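Long-range contact in N-acetylglucosamine-6-phosphate deacetylase (Thermotoga maritima, PDB 1O12), which probably deacetylates N-acetylglucosamine 6-phosphate with the help of one divalent metal cation per subunit: residues Leu264-Ile269 with Ser303-Ser308. Residues are numbered along the deposited sequence; the frame is centred on the assembly and turned at random.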
ATOM      1  N   LEU A 264      11.625  -0.834 -13.893  1.00 30.05           N
ATOM      2  CA  LEU A 264      11.219  -1.996 -14.695  1.00 29.42           C
ATOM      3  C   LEU A 264      12.397  -2.954 -14.781  1.00 30.74           C
ATOM      4  O   LEU A 264      13.554  -2.537 -14.830  1.00 31.74           O
ATOM      5  CB  LEU A 264      10.746  -1.561 -16.078  1.00 27.68           C
ATOM      6  CG  LEU A 264       9.245  -1.721 -16.322  1.00 28.60           C
ATOM      7  CD1 LEU A 264       8.477  -1.504 -15.049  1.00 27.21           C
ATOM      8  CD2 LEU A 264       8.770  -0.771 -17.402  1.00 27.35           C
ATOM      9  N   VAL A 265      12.104  -4.239 -14.810  1.00 30.61           N
ATOM     10  CA  VAL A 265      13.144  -5.252 -14.836  1.00 31.24           C
ATOM     11  C   VAL A 265      12.581  -6.454 -15.618  1.00 34.10           C
ATOM     12  O   VAL A 265      11.365  -6.625 -15.733  1.00 36.36           O
ATOM     13  CB  VAL A 265      13.484  -5.622 -13.345  1.00 31.23           C
ATOM     14  CG1 VAL A 265      13.464  -7.079 -13.137  1.00 26.65           C
ATOM     15  CG2 VAL A 265      14.811  -4.992 -12.925  1.00 30.19           C
ATOM     16  N   THR A 266      13.448  -7.306 -16.134  1.00 33.69           N
ATOM     17  CA  THR A 266      12.977  -8.442 -16.887  1.00 33.92           C
ATOM     18  C   THR A 266      13.051  -9.756 -16.090  1.00 35.18           C
ATOM     19  O   THR A 266      12.089 -10.529 -16.092  1.00 35.08           O
ATOM     20  CB  THR A 266      13.775  -8.518 -18.227  1.00 35.66           C
ATOM     21  OG1 THR A 266      12.881  -8.786 -19.310  1.00 34.50           O
ATOM     22  CG2 THR A 266      14.873  -9.547 -18.168  1.00 33.32           C
ATOM     23  N   ASP A 267      14.163  -9.988 -15.381  1.00 34.67           N
ATOM     24  CA  ASP A 267      14.380 -11.210 -14.595  1.00 36.84           C
ATOM     25  C   ASP A 267      14.246 -12.388 -15.554  1.00 36.76           C
ATOM     26  O   ASP A 267      13.876 -13.497 -15.182  1.00 37.84           O
ATOM     27  CB  ASP A 267      13.359 -11.318 -13.446  1.00 38.22           C
ATOM     28  CG  ASP A 267      13.699 -12.448 -12.418  1.00 42.84           C
ATOM     29  OD1 ASP A 267      14.870 -12.593 -11.970  1.00 43.92           O
ATOM     30  OD2 ASP A 267      12.764 -13.188 -12.029  1.00 44.58           O
ATOM     31  N   SER A 268      14.550 -12.109 -16.806  1.00 35.67           N
ATOM     32  CA  SER A 268      14.492 -13.075 -17.876  1.00 36.94           C
ATOM     33  C   SER A 268      15.565 -14.163 -17.734  1.00 37.99           C
ATOM     34  O   SER A 268      16.644 -13.939 -17.167  1.00 37.21           O
ATOM     35  CB  SER A 268      14.679 -12.319 -19.194  1.00 38.21           C
ATOM     36  OG  SER A 268      14.843 -13.153 -20.315  1.00 39.50           O
ATOM     37  N   ILE A 269      15.263 -15.353 -18.229  1.00 38.16           N
ATOM     38  CA  ILE A 269      16.252 -16.423 -18.201  1.00 40.40           C
ATOM     39  C   ILE A 269      16.533 -16.854 -19.646  1.00 41.54           C
ATOM     40  O   ILE A 269      15.853 -16.401 -20.566  1.00 42.11           O
ATOM     41  CB  ILE A 269      15.774 -17.623 -17.365  1.00 38.97           C
ATOM     42  CG1 ILE A 269      14.485 -18.201 -17.948  1.00 39.61           C
ATOM     43  CG2 ILE A 269      15.600 -17.186 -15.923  1.00 38.71           C
ATOM     44  CD1 ILE A 269      13.922 -19.364 -17.135  1.00 38.61           C
ATOM     45  N   SER A 303      11.605 -15.361 -15.554  1.00 37.16           N
ATOM     46  CA  SER A 303      10.531 -15.099 -16.518  1.00 36.91           C
ATOM     47  C   SER A 303      11.044 -15.255 -17.940  1.00 36.69           C
ATOM     48  O   SER A 303      12.232 -15.491 -18.171  1.00 37.13           O
ATOM     49  CB  SER A 303       9.998 -13.662 -16.387  1.00 37.27           C
ATOM     50  OG  SER A 303      10.807 -12.747 -17.127  1.00 36.86           O
ATOM     51  N   THR A 304      10.142 -15.110 -18.897  1.00 36.91           N
ATOM     52  CA  THR A 304      10.526 -15.170 -20.312  1.00 38.77           C
ATOM     53  C   THR A 304      10.092 -13.831 -20.931  1.00 37.48           C
ATOM     54  O   THR A 304       9.956 -13.685 -22.134  1.00 38.86           O
ATOM     55  CB  THR A 304       9.860 -16.366 -21.048  1.00 37.72           C
ATOM     56  OG1 THR A 304       8.433 -16.231 -21.011  1.00 39.03           O
ATOM     57  CG2 THR A 304      10.255 -17.669 -20.378  1.00 38.31           C
ATOM     58  N   LEU A 305       9.910 -12.848 -20.057  1.00 36.88           N
ATOM     59  CA  LEU A 305       9.483 -11.510 -20.415  1.00 34.73           C
ATOM     60  C   LEU A 305      10.553 -10.726 -21.182  1.00 34.32           C
ATOM     61  O   LEU A 305      11.664 -10.582 -20.690  1.00 33.85           O
ATOM     62  CB  LEU A 305       9.124 -10.775 -19.122  1.00 33.53           C
ATOM     63  CG  LEU A 305       8.586  -9.349 -19.229  1.00 34.25           C
ATOM     64  CD1 LEU A 305       7.287  -9.342 -19.993  1.00 32.98           C
ATOM     65  CD2 LEU A 305       8.394  -8.793 -17.842  1.00 32.28           C
ATOM     66  N   PHE A 306      10.233 -10.242 -22.385  1.00 33.51           N
ATOM     67  CA  PHE A 306      11.182  -9.424 -23.151  1.00 33.36           C
ATOM     68  C   PHE A 306      11.036  -8.009 -22.603  1.00 31.89           C
ATOM     69  O   PHE A 306       9.929  -7.591 -22.277  1.00 31.76           O
ATOM     70  CB  PHE A 306      10.867  -9.414 -24.652  1.00 34.44           C
ATOM     71  CG  PHE A 306      11.276 -10.668 -25.383  1.00 38.32           C
ATOM     72  CD1 PHE A 306      12.176 -11.565 -24.825  1.00 38.10           C
ATOM     73  CD2 PHE A 306      10.773 -10.940 -26.663  1.00 39.97           C
ATOM     74  CE1 PHE A 306      12.571 -12.707 -25.522  1.00 39.52           C
ATOM     75  CE2 PHE A 306      11.170 -12.088 -27.362  1.00 38.53           C
ATOM     76  CZ  PHE A 306      12.065 -12.964 -26.789  1.00 39.50           C
ATOM     77  N   PHE A 307      12.132  -7.264 -22.494  1.00 31.68           N
ATOM     78  CA  PHE A 307      12.020  -5.934 -21.930  1.00 30.30           C
ATOM     79  C   PHE A 307      10.936  -5.141 -22.633  1.00 32.56           C
ATOM     80  O   PHE A 307      10.106  -4.483 -21.998  1.00 32.82           O
ATOM     81  CB  PHE A 307      13.329  -5.176 -22.001  1.00 26.46           C
ATOM     82  CG  PHE A 307      13.384  -4.031 -21.035  1.00 25.50           C
ATOM     83  CD1 PHE A 307      12.831  -2.799 -21.366  1.00 24.37           C
ATOM     84  CD2 PHE A 307      13.898  -4.220 -19.753  1.00 24.19           C
ATOM     85  CE1 PHE A 307      12.785  -1.775 -20.424  1.00 24.73           C
ATOM     86  CE2 PHE A 307      13.865  -3.215 -18.801  1.00 24.87           C
ATOM     87  CZ  PHE A 307      13.306  -1.987 -19.130  1.00 26.28           C
ATOM     88  N   SER A 308      10.945  -5.208 -23.953  1.00 33.83           N
ATOM     89  CA  SER A 308       9.953  -4.502 -24.760  1.00 34.85           C
ATOM     90  C   SER A 308       8.510  -4.794 -24.320  1.00 34.44           C
ATOM     91  O   SER A 308       7.662  -3.891 -24.317  1.00 36.41           O
ATOM     92  CB  SER A 308      10.119  -4.890 -26.222  1.00 34.52           C
ATOM     93  OG  SER A 308       9.322  -4.072 -27.029  1.00 39.84           O
TER
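Two hydroxyls, those of Ser303 and Thr266, one from each segment, reach across to backbone carbonyls of the other. Ser303 OG gives its proton to Thr266 O at 2.8 Å, approaching tilted about 30° from the carbonyl plane, and accepts Leu305 N at 3.1 Å, closing an ST turn. Its first torsion (chi1 84°) sets OG between the backbone N and the carbonyl carbon, where it meets both Thr266 O and Leu305 N. In the other direction Thr266 OG1 donates to Leu305 O at 2.6 Å from above the carbonyl plane. Beyond this exchange Ser268 and Ser303 form a single beta bridge. Ile269 N donates to Ser303 O at 3.0 Å, nearly in line with the C=O bond, while the bond from Ser303 N to Asp267 O, 3.0 Å, is weak, with an N-H...O angle of only 127°. The CA of Ser268 adds a CH...O contact to Ser303 O at 3.3 Å. At the far end, where helix 307-318 begins, Phe307 CZ meets Leu264 CB at 4.0 Å; Phe57 meets the same ring. Asp267 OD1 is bonded by His63 NE2 and Ser268 OG bonds to Gly64 O, two bonds that tie residues 267-268 to strand 61-65. The buried contact thus joins the C-terminal end of strand 262-265 to the chain entering helix 307-318. The side chain of Asp267, the predicted proton donor/acceptor, lies about 5 Å (nearest atoms) from the bound iron(III) ion; an active-site aspartate at the C-terminal end of a barrel strand is characteristic of the metal-dependent TIM-barrel amidohydrolases.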